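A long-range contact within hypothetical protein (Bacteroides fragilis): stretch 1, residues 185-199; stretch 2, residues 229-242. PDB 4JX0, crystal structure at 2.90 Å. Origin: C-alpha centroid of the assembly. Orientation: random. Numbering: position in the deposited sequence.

Stretch 1 (185-199) KIEGKGFNKEISFKS
Stretch 2 229-242: TIILPEKQSLKGFR

Two segments distant in sequence can join through a short antiparallel ladder at one end and looser side-chain packing at the other; residues 185-199 and 229-242 illustrate this, burying 801 Å² between them. Stretch 1 begins in extended loop. Ile186 (phi/psi -79/129, chi1 m, chi2 t) points toward the second stretch, its CD1 3.8 Å from Gly240 C and 3.3 Å from Phe241 O. Gly240 (162/-162) leaves room for that methyl: an ideal CB there would lie 2.9 Å from Ile186 CD1, a clash. Gly188 (-155/-167) likewise spares Lys239 (m, t, t, t), whose CD would sit a tight 3.1 Å from an ideal CB on Gly188; Lys239 NZ lies 3.6 Å from Glu187 O.

Phe191, in the brief strand 190-191, is extended (-169/155) with chi1 p and chi2 -86°. Its CZ makes apolar contacts with Leu238 CD2 (4.0 Å) and Leu232 CD2 (4.3 Å), both at the ring edge. The chain then turns through Lys193 (-66/-43) and Glu194 (-81/-11), with a weak backbone hydrogen bond from Ile195 N to Asn192 O (3.4 Å). Ile195 (m, t) packs CG2 3.9 Å from Ile230 CG2, an apolar contact.

From Ser196 the chain runs antiparallel to the strand that includes Thr229 to Ile231, at 149°, axes 4.8 Å apart at closest approach; paired residues have phi -102 to -135 and psi 118 to 154. Ser196 N donates a hydrogen bond to Ile231 O (3.0 Å), and Ile231 N one to Ser196 O (2.8 Å). Phe197 (m, chi2 91°) faces Ile230 (m, p) in the non-hydrogen-bonded position, on the opposite face from Ser196, Lys198, Thr229 and Ile231; Phe197 CE2 packs 3.9 Å from Ile230 CG1. Lys198 and Thr229 form the next hydrogen-bonded pair: Lys198 N donates to Thr229 O (3.1 Å), Thr229 N to Lys198 O (2.8 Å). Lys198 (m, t, p, t) lays CG 3.5 Å from CD1 of Ile231 (m, t).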

# COMPACT_ATOMS: atom_id res chain seq x y z
N LYS A 185 -16.24 -23.46 -4.75
CA LYS A 185 -16.94 -23.51 -6.05
C LYS A 185 -18.15 -22.57 -6.02
O LYS A 185 -18.89 -22.56 -5.03
CB LYS A 185 -17.37 -24.95 -6.36
CG LYS A 185 -18.04 -25.15 -7.71
CD LYS A 185 -18.10 -26.64 -8.07
CE LYS A 185 -18.70 -26.88 -9.43
NZ LYS A 185 -18.72 -28.33 -9.78
N ILE A 186 -18.33 -21.77 -7.09
CA ILE A 186 -19.44 -20.83 -7.16
C ILE A 186 -20.69 -21.59 -7.54
O ILE A 186 -20.71 -22.28 -8.57
CB ILE A 186 -19.17 -19.65 -8.14
CG1 ILE A 186 -18.08 -18.74 -7.57
CG2 ILE A 186 -20.46 -18.83 -8.38
CD1 ILE A 186 -17.39 -17.88 -8.56
N GLU A 187 -21.75 -21.33 -6.72
CA GLU A 187 -23.10 -21.87 -6.87
C GLU A 187 -23.96 -20.80 -7.53
O GLU A 187 -24.59 -19.98 -6.87
CB GLU A 187 -23.69 -22.30 -5.50
CG GLU A 187 -22.87 -23.34 -4.75
CD GLU A 187 -22.48 -24.61 -5.49
OE1 GLU A 187 -23.25 -25.05 -6.38
OE2 GLU A 187 -21.43 -25.19 -5.15
N GLY A 188 -23.90 -20.77 -8.85
CA GLY A 188 -24.65 -19.84 -9.68
C GLY A 188 -24.82 -20.46 -11.05
O GLY A 188 -24.51 -21.64 -11.21
N LYS A 189 -25.26 -19.68 -12.05
CA LYS A 189 -25.42 -20.21 -13.40
C LYS A 189 -24.29 -19.64 -14.27
O LYS A 189 -24.22 -18.43 -14.47
CB LYS A 189 -26.81 -19.97 -14.02
CG LYS A 189 -27.65 -18.83 -13.47
CD LYS A 189 -29.09 -18.92 -13.97
CE LYS A 189 -29.86 -17.63 -13.86
NZ LYS A 189 -30.08 -17.21 -12.45
N GLY A 190 -23.40 -20.52 -14.72
CA GLY A 190 -22.22 -20.15 -15.49
C GLY A 190 -22.46 -19.81 -16.94
O GLY A 190 -23.38 -20.35 -17.56
N PHE A 191 -21.60 -18.95 -17.50
CA PHE A 191 -21.70 -18.50 -18.89
C PHE A 191 -20.45 -17.74 -19.34
O PHE A 191 -19.77 -17.16 -18.49
CB PHE A 191 -22.93 -17.58 -19.06
CG PHE A 191 -22.78 -16.18 -18.51
CD1 PHE A 191 -23.05 -15.90 -17.18
CD2 PHE A 191 -22.35 -15.14 -19.33
CE1 PHE A 191 -22.90 -14.60 -16.68
CE2 PHE A 191 -22.20 -13.85 -18.83
CZ PHE A 191 -22.49 -13.59 -17.51
N ASN A 192 -20.16 -17.74 -20.66
CA ASN A 192 -19.06 -16.95 -21.24
C ASN A 192 -19.11 -16.76 -22.78
O ASN A 192 -18.21 -16.11 -23.31
CB ASN A 192 -17.69 -17.53 -20.86
CG ASN A 192 -17.38 -18.91 -21.37
OD1 ASN A 192 -18.06 -19.46 -22.26
ND2 ASN A 192 -16.31 -19.49 -20.85
N LYS A 193 -20.15 -17.28 -23.49
CA LYS A 193 -20.25 -17.16 -24.95
C LYS A 193 -20.44 -15.70 -25.35
O LYS A 193 -19.82 -15.23 -26.31
CB LYS A 193 -21.41 -18.00 -25.49
CG LYS A 193 -21.45 -18.04 -27.03
CD LYS A 193 -22.54 -18.95 -27.58
CE LYS A 193 -22.50 -19.00 -29.09
NZ LYS A 193 -23.52 -19.93 -29.64
N GLU A 194 -21.31 -15.01 -24.62
CA GLU A 194 -21.66 -13.61 -24.87
C GLU A 194 -20.63 -12.60 -24.31
O GLU A 194 -20.74 -11.41 -24.61
CB GLU A 194 -23.06 -13.32 -24.29
CG GLU A 194 -23.17 -13.43 -22.77
CD GLU A 194 -24.01 -14.61 -22.30
OE1 GLU A 194 -23.55 -15.76 -22.46
OE2 GLU A 194 -25.13 -14.37 -21.78
N ILE A 195 -19.67 -13.05 -23.48
CA ILE A 195 -18.65 -12.17 -22.89
C ILE A 195 -17.58 -11.81 -23.94
O ILE A 195 -17.20 -12.65 -24.75
CB ILE A 195 -18.01 -12.84 -21.64
CG1 ILE A 195 -19.05 -12.98 -20.51
CG2 ILE A 195 -16.77 -12.05 -21.15
CD1 ILE A 195 -18.53 -13.66 -19.25
N SER A 196 -17.10 -10.56 -23.89
CA SER A 196 -16.01 -10.04 -24.73
C SER A 196 -14.85 -9.69 -23.80
O SER A 196 -15.09 -9.43 -22.62
CB SER A 196 -16.47 -8.83 -25.54
OG SER A 196 -17.88 -8.78 -25.71
N PHE A 197 -13.62 -9.72 -24.31
CA PHE A 197 -12.43 -9.44 -23.50
C PHE A 197 -11.54 -8.39 -24.13
O PHE A 197 -11.40 -8.33 -25.35
CB PHE A 197 -11.62 -10.72 -23.31
CG PHE A 197 -12.37 -11.86 -22.68
CD1 PHE A 197 -13.05 -12.78 -23.47
CD2 PHE A 197 -12.38 -12.04 -21.31
CE1 PHE A 197 -13.74 -13.84 -22.90
CE2 PHE A 197 -13.09 -13.09 -20.74
CZ PHE A 197 -13.77 -13.98 -21.53
N LYS A 198 -10.90 -7.58 -23.27
CA LYS A 198 -9.94 -6.56 -23.68
C LYS A 198 -8.74 -6.66 -22.76
O LYS A 198 -8.89 -7.02 -21.59
CB LYS A 198 -10.56 -5.16 -23.67
CG LYS A 198 -11.44 -4.89 -24.88
CD LYS A 198 -12.02 -3.47 -24.92
CE LYS A 198 -11.13 -2.49 -25.66
NZ LYS A 198 -11.75 -1.14 -25.77
N SER A 199 -7.55 -6.40 -23.29
CA SER A 199 -6.31 -6.44 -22.52
C SER A 199 -5.22 -5.61 -23.19
O SER A 199 -5.21 -5.46 -24.42
CB SER A 199 -5.84 -7.88 -22.35
OG SER A 199 -4.64 -7.94 -21.61
N THR A 229 -9.85 -7.27 -18.93
CA THR A 229 -11.19 -6.72 -18.78
C THR A 229 -12.23 -7.69 -19.32
O THR A 229 -12.07 -8.20 -20.42
CB THR A 229 -11.34 -5.36 -19.47
OG1 THR A 229 -10.21 -4.55 -19.16
CG2 THR A 229 -12.59 -4.61 -19.03
N ILE A 230 -13.29 -7.92 -18.55
CA ILE A 230 -14.44 -8.76 -18.90
C ILE A 230 -15.53 -7.78 -19.27
O ILE A 230 -15.87 -6.95 -18.44
CB ILE A 230 -14.86 -9.68 -17.71
CG1 ILE A 230 -13.96 -10.93 -17.61
CG2 ILE A 230 -16.33 -10.11 -17.82
CD1 ILE A 230 -12.53 -10.65 -17.41
N ILE A 231 -16.07 -7.87 -20.50
CA ILE A 231 -17.11 -6.95 -20.94
C ILE A 231 -18.39 -7.75 -21.16
O ILE A 231 -18.42 -8.63 -22.02
CB ILE A 231 -16.67 -6.19 -22.22
CG1 ILE A 231 -15.33 -5.44 -21.99
CG2 ILE A 231 -17.75 -5.21 -22.67
CD1 ILE A 231 -14.53 -5.29 -23.18
N LEU A 232 -19.45 -7.42 -20.39
CA LEU A 232 -20.75 -8.09 -20.51
C LEU A 232 -21.59 -7.40 -21.59
O LEU A 232 -21.39 -6.21 -21.84
CB LEU A 232 -21.50 -8.04 -19.17
CG LEU A 232 -20.74 -8.50 -17.93
CD1 LEU A 232 -21.60 -8.37 -16.70
CD2 LEU A 232 -20.27 -9.94 -18.08
N PRO A 233 -22.57 -8.10 -22.22
CA PRO A 233 -23.41 -7.44 -23.24
C PRO A 233 -24.28 -6.31 -22.67
O PRO A 233 -24.49 -5.29 -23.35
CB PRO A 233 -24.28 -8.57 -23.78
CG PRO A 233 -23.68 -9.81 -23.28
CD PRO A 233 -22.96 -9.51 -22.03
N GLU A 234 -24.82 -6.51 -21.45
CA GLU A 234 -25.64 -5.51 -20.75
C GLU A 234 -25.42 -5.60 -19.24
O GLU A 234 -24.78 -6.53 -18.76
CB GLU A 234 -27.14 -5.67 -21.10
CG GLU A 234 -27.81 -6.97 -20.67
CD GLU A 234 -27.53 -8.17 -21.56
OE1 GLU A 234 -27.88 -8.12 -22.76
OE2 GLU A 234 -26.99 -9.18 -21.05
N LYS A 235 -25.94 -4.61 -18.51
CA LYS A 235 -25.90 -4.56 -17.05
C LYS A 235 -26.52 -5.83 -16.47
O LYS A 235 -27.60 -6.21 -16.90
CB LYS A 235 -26.70 -3.32 -16.57
CG LYS A 235 -26.94 -3.20 -15.07
CD LYS A 235 -27.64 -1.89 -14.71
CE LYS A 235 -29.11 -1.87 -15.07
NZ LYS A 235 -29.81 -0.69 -14.48
N GLN A 236 -25.84 -6.49 -15.53
CA GLN A 236 -26.39 -7.69 -14.90
C GLN A 236 -25.68 -8.01 -13.59
O GLN A 236 -24.50 -7.73 -13.44
CB GLN A 236 -26.36 -8.91 -15.84
CG GLN A 236 -25.01 -9.24 -16.44
CD GLN A 236 -25.18 -10.16 -17.63
OE1 GLN A 236 -25.02 -11.38 -17.52
NE2 GLN A 236 -25.53 -9.60 -18.77
N SER A 237 -26.43 -8.58 -12.64
CA SER A 237 -25.95 -8.91 -11.30
C SER A 237 -25.11 -10.19 -11.32
O SER A 237 -25.65 -11.27 -11.57
CB SER A 237 -27.13 -9.06 -10.35
OG SER A 237 -26.69 -9.33 -9.03
N LEU A 238 -23.78 -10.07 -11.05
CA LEU A 238 -22.86 -11.21 -11.04
C LEU A 238 -22.49 -11.67 -9.64
O LEU A 238 -22.24 -10.84 -8.76
CB LEU A 238 -21.56 -10.86 -11.78
CG LEU A 238 -21.66 -10.54 -13.27
CD1 LEU A 238 -20.30 -10.34 -13.84
CD2 LEU A 238 -22.37 -11.64 -14.04
N LYS A 239 -22.39 -13.00 -9.47
CA LYS A 239 -22.03 -13.65 -8.22
C LYS A 239 -20.51 -13.82 -8.09
O LYS A 239 -20.01 -13.84 -6.96
CB LYS A 239 -22.72 -15.03 -8.13
CG LYS A 239 -24.24 -14.95 -8.04
CD LYS A 239 -24.87 -16.32 -7.81
CE LYS A 239 -26.32 -16.24 -7.40
NZ LYS A 239 -27.06 -17.50 -7.70
N GLY A 240 -19.81 -13.96 -9.22
CA GLY A 240 -18.36 -14.13 -9.25
C GLY A 240 -17.84 -14.70 -10.56
O GLY A 240 -18.54 -14.68 -11.57
N PHE A 241 -16.59 -15.23 -10.54
CA PHE A 241 -15.93 -15.81 -11.72
C PHE A 241 -15.12 -17.04 -11.41
O PHE A 241 -14.65 -17.21 -10.29
CB PHE A 241 -14.97 -14.78 -12.35
CG PHE A 241 -15.63 -13.51 -12.81
CD1 PHE A 241 -15.80 -12.44 -11.93
CD2 PHE A 241 -16.13 -13.39 -14.09
CE1 PHE A 241 -16.44 -11.28 -12.35
CE2 PHE A 241 -16.78 -12.23 -14.50
CZ PHE A 241 -16.92 -11.18 -13.63
N ARG A 242 -14.90 -17.88 -12.43
CA ARG A 242 -14.04 -19.07 -12.41
C ARG A 242 -12.95 -18.79 -13.43
O ARG A 242 -13.24 -18.73 -14.62
CB ARG A 242 -14.83 -20.35 -12.75
CG ARG A 242 -14.01 -21.65 -12.98
CD ARG A 242 -14.68 -22.57 -14.00
NE ARG A 242 -14.83 -23.96 -13.54
CZ ARG A 242 -14.02 -24.99 -13.82
NH1 ARG A 242 -12.92 -24.80 -14.55
NH2 ARG A 242 -14.28 -26.20 -13.35